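Local coordinates for protein lasso peptide isopeptidase AtxE2 (Asticcacaulis excentricus, PDB 5TXE) that hydrolyses the isopeptide bond of the lasso peptides astexin-2 and astexin-3, opening these threaded substrates into linear peptides, at residues F467-S472 with W497-T502. The protein carries 1 engineered substitution. Numbering follows the deposited sequence.
Sequences FHSPRS and WNILHT
With CG anti to its backbone N (chi1 -177°), Phe467 extends its ring from where the chain leaves strand 463-467 toward helix 494-512, where Asn498 also has its CG anti to N (chi1 173°). The ring meets the helix with its rim. Its CE2 lies 4.0 Å from CG2 of Ile499, and its CE1 lies 4.0 Å from CG2 of Thr502, which sits at the edge in the ring plane. Both beta-branched residues hold that methyl anti to their own N; they are three residues apart, so both methyls face the ring and its wide rim can span the two. CA of Ser469 lies 3.7 Å above one face of the ring, offset toward its rim. The small Ser469 lets the backbone run close to the helix, its OG 3.9 Å from CG1 of Ile499. Pro470, compact and stiff, points its CG tip to tip at Thr502 OG1 (3.8 Å) and at the amide end of Asn498. That threonine hydroxyl is already engaged: it donates to Asn498 O at 2.6 Å, a carbonyl that also accepts from Thr502 N, and it is also hydrogen-bonded to ND2 of Asn409. A buried hydroxyl is thus satisfied beside apolar neighbours. Further along, the amide of Asn498 can donate to a backbone carbonyl of the irregular segment: the bond from ND2 to Arg471 O is weak, 3.3 Å long and bent to 130°, and ND2 makes another weak one to Asn495 OD1. Ser469 also pairs through its backbone with Tyr438, which stabilises the alkoxide intermediate, so the segment runs beside this residue. Strand 463-467 belongs to the mixed central sheet, and helix 494-512 precedes strand 521-525, which leads to the nucleophile position (engineered here to Ala527), the alpha/beta-hydrolase fold of the prolyl oligopeptidase family.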
ATOM      1  N   PHE A 467      -4.267  -2.183  14.000  1.00 27.29           N
ATOM      2  CA  PHE A 467      -4.445  -0.753  14.220  1.00 28.93           C
ATOM      3  C   PHE A 467      -4.653   0.027  12.976  1.00 29.45           C
ATOM      4  O   PHE A 467      -3.902  -0.106  12.039  1.00 29.49           O
ATOM      5  CB  PHE A 467      -3.157  -0.222  14.829  1.00 34.45           C
ATOM      6  CG  PHE A 467      -3.171   1.222  15.192  1.00 32.13           C
ATOM      7  CD1 PHE A 467      -4.198   1.769  15.940  1.00 32.24           C
ATOM      8  CD2 PHE A 467      -2.092   2.007  14.880  1.00 33.13           C
ATOM      9  CE1 PHE A 467      -4.183   3.118  16.300  1.00 31.39           C
ATOM     10  CE2 PHE A 467      -2.051   3.355  15.253  1.00 33.31           C
ATOM     11  CZ  PHE A 467      -3.091   3.903  15.983  1.00 33.06           C
ATOM     12  N   HIS A 468      -5.698   0.843  12.973  1.00 29.83           N
ATOM     13  CA  HIS A 468      -5.938   1.721  11.880  1.00 30.66           C
ATOM     14  C   HIS A 468      -5.649   3.096  12.365  1.00 30.99           C
ATOM     15  O   HIS A 468      -6.392   3.680  13.106  1.00 32.82           O
ATOM     16  CB  HIS A 468      -7.350   1.639  11.379  1.00 32.34           C
ATOM     17  CG  HIS A 468      -7.532   2.382  10.115  1.00 36.47           C
ATOM     18  ND1 HIS A 468      -7.374   1.776   8.879  1.00 37.55           N
ATOM     19  CD2 HIS A 468      -7.775   3.696   9.872  1.00 35.93           C
ATOM     20  CE1 HIS A 468      -7.528   2.684   7.926  1.00 37.55           C
ATOM     21  NE2 HIS A 468      -7.790   3.854   8.499  1.00 36.42           N
ATOM     22  N   SER A 469      -4.545   3.628  11.937  1.00 34.78           N
ATOM     23  CA  SER A 469      -4.110   4.890  12.444  1.00 36.64           C
ATOM     24  C   SER A 469      -5.191   5.973  12.277  1.00 38.76           C
ATOM     25  O   SER A 469      -5.766   6.111  11.210  1.00 36.39           O
ATOM     26  CB  SER A 469      -2.868   5.320  11.682  1.00 38.02           C
ATOM     27  OG  SER A 469      -2.244   6.311  12.456  1.00 42.18           O
ATOM     28  N   PRO A 470      -5.410   6.802  13.308  1.00 39.48           N
ATOM     29  CA  PRO A 470      -6.484   7.759  13.158  1.00 43.47           C
ATOM     30  C   PRO A 470      -6.081   9.041  12.443  1.00 43.49           C
ATOM     31  O   PRO A 470      -4.882   9.335  12.256  1.00 34.83           O
ATOM     32  CB  PRO A 470      -6.830   8.075  14.615  1.00 44.01           C
ATOM     33  CG  PRO A 470      -5.505   8.058  15.279  1.00 44.17           C
ATOM     34  CD  PRO A 470      -4.808   6.877  14.646  1.00 40.18           C
ATOM     35  N   ARG A 471      -7.103   9.813  12.099  1.00 41.83           N
ATOM     36  CA  ARG A 471      -6.939  11.179  11.621  1.00 45.80           C
ATOM     37  C   ARG A 471      -6.176  12.079  12.592  1.00 39.93           C
ATOM     38  O   ARG A 471      -6.260  11.918  13.838  1.00 35.94           O
ATOM     39  CB  ARG A 471      -8.307  11.786  11.287  1.00 51.96           C
ATOM     40  CG  ARG A 471      -8.836  11.267   9.952  1.00 56.88           C
ATOM     41  CD  ARG A 471     -10.056  12.029   9.463  1.00 66.76           C
ATOM     42  NE  ARG A 471      -9.814  13.462   9.240  1.00 76.19           N
ATOM     43  CZ  ARG A 471     -10.767  14.369   9.016  1.00 80.79           C
ATOM     44  NH1 ARG A 471     -12.044  14.007   8.955  1.00 85.02           N
ATOM     45  NH2 ARG A 471     -10.450  15.649   8.853  1.00 86.18           N
ATOM     46  N   SER A 472      -5.388  12.994  12.023  1.00 33.59           N
ATOM     47  CA  SER A 472      -4.664  13.924  12.868  1.00 38.45           C
ATOM     48  C   SER A 472      -5.573  15.125  13.198  1.00 40.80           C
ATOM     49  O   SER A 472      -6.500  15.408  12.457  1.00 37.81           O
ATOM     50  CB  SER A 472      -3.428  14.448  12.169  1.00 35.49           C
ATOM     51  OG  SER A 472      -3.807  15.205  11.044  1.00 32.88           O
ATOM     52  N   TRP A 497       2.405  11.989  19.078  1.00 30.84           N
ATOM     53  CA  TRP A 497       1.764  11.789  20.413  1.00 31.81           C
ATOM     54  C   TRP A 497       0.295  11.366  20.315  1.00 29.68           C
ATOM     55  O   TRP A 497      -0.180  10.558  21.083  1.00 33.17           O
ATOM     56  CB  TRP A 497       1.839  13.046  21.248  1.00 34.22           C
ATOM     57  CG  TRP A 497       3.125  13.259  21.915  1.00 31.58           C
ATOM     58  CD1 TRP A 497       4.081  14.246  21.650  1.00 32.06           C
ATOM     59  CD2 TRP A 497       3.595  12.528  23.028  1.00 31.24           C
ATOM     60  NE1 TRP A 497       5.114  14.127  22.551  1.00 34.32           N
ATOM     61  CE2 TRP A 497       4.834  13.079  23.401  1.00 32.38           C
ATOM     62  CE3 TRP A 497       3.089  11.445  23.744  1.00 32.99           C
ATOM     63  CZ2 TRP A 497       5.565  12.579  24.442  1.00 34.06           C
ATOM     64  CZ3 TRP A 497       3.819  10.957  24.788  1.00 33.02           C
ATOM     65  CH2 TRP A 497       5.043  11.516  25.132  1.00 30.63           C
ATOM     66  N   ASN A 498      -0.447  11.944  19.388  1.00 30.94           N
ATOM     67  CA  ASN A 498      -1.861  11.530  19.206  1.00 31.41           C
ATOM     68  C   ASN A 498      -1.938  10.052  18.827  1.00 32.81           C
ATOM     69  O   ASN A 498      -2.840   9.289  19.277  1.00 30.67           O
ATOM     70  CB  ASN A 498      -2.499  12.369  18.091  1.00 32.64           C
ATOM     71  CG  ASN A 498      -3.930  11.902  17.715  1.00 39.46           C
ATOM     72  OD1 ASN A 498      -4.800  11.691  18.580  1.00 41.09           O
ATOM     73  ND2 ASN A 498      -4.169  11.755  16.398  1.00 40.00           N
ATOM     74  N   ILE A 499      -1.018   9.634  17.957  1.00 30.15           N
ATOM     75  CA  ILE A 499      -0.951   8.210  17.631  1.00 30.59           C
ATOM     76  C   ILE A 499      -0.622   7.342  18.839  1.00 27.96           C
ATOM     77  O   ILE A 499      -1.272   6.320  19.106  1.00 26.68           O
ATOM     78  CB  ILE A 499       0.009   7.958  16.447  1.00 29.72           C
ATOM     79  CG1 ILE A 499      -0.623   8.551  15.203  1.00 28.91           C
ATOM     80  CG2 ILE A 499       0.210   6.452  16.242  1.00 30.10           C
ATOM     81  CD1 ILE A 499       0.360   8.832  14.106  1.00 34.76           C
ATOM     82  N   LEU A 500       0.403   7.724  19.564  1.00 28.82           N
ATOM     83  CA  LEU A 500       0.823   6.899  20.698  1.00 29.07           C
ATOM     84  C   LEU A 500      -0.275   6.844  21.770  1.00 31.82           C
ATOM     85  O   LEU A 500      -0.566   5.771  22.341  1.00 29.43           O
ATOM     86  CB  LEU A 500       2.079   7.442  21.297  1.00 29.68           C
ATOM     87  CG  LEU A 500       2.575   6.732  22.542  1.00 32.10           C
ATOM     88  CD1 LEU A 500       2.910   5.296  22.289  1.00 34.84           C
ATOM     89  CD2 LEU A 500       3.800   7.420  23.064  1.00 32.37           C
ATOM     90  N   HIS A 501      -0.902   7.992  22.020  1.00 32.00           N
ATOM     91  CA  HIS A 501      -1.986   8.034  23.009  1.00 29.52           C
ATOM     92  C   HIS A 501      -3.140   7.214  22.555  1.00 29.36           C
ATOM     93  O   HIS A 501      -3.803   6.579  23.371  1.00 29.42           O
ATOM     94  CB  HIS A 501      -2.457   9.455  23.237  1.00 31.58           C
ATOM     95  CG  HIS A 501      -1.520  10.321  24.024  1.00 33.22           C
ATOM     96  ND1 HIS A 501      -0.790   9.871  25.106  1.00 37.43           N
ATOM     97  CD2 HIS A 501      -1.245  11.637  23.912  1.00 36.53           C
ATOM     98  CE1 HIS A 501      -0.092  10.868  25.615  1.00 35.23           C
ATOM     99  NE2 HIS A 501      -0.346  11.950  24.905  1.00 36.69           N
ATOM    100  N   THR A 502      -3.384   7.156  21.253  1.00 30.12           N
ATOM    101  CA  THR A 502      -4.467   6.290  20.750  1.00 30.52           C
ATOM    102  C   THR A 502      -4.161   4.841  20.975  1.00 30.63           C
ATOM    103  O   THR A 502      -5.024   4.084  21.353  1.00 29.93           O
ATOM    104  CB  THR A 502      -4.744   6.523  19.258  1.00 29.86           C
ATOM    105  OG1 THR A 502      -5.038   7.893  19.048  1.00 29.61           O
ATOM    106  CG2 THR A 502      -5.908   5.692  18.757  1.00 32.05           C
TER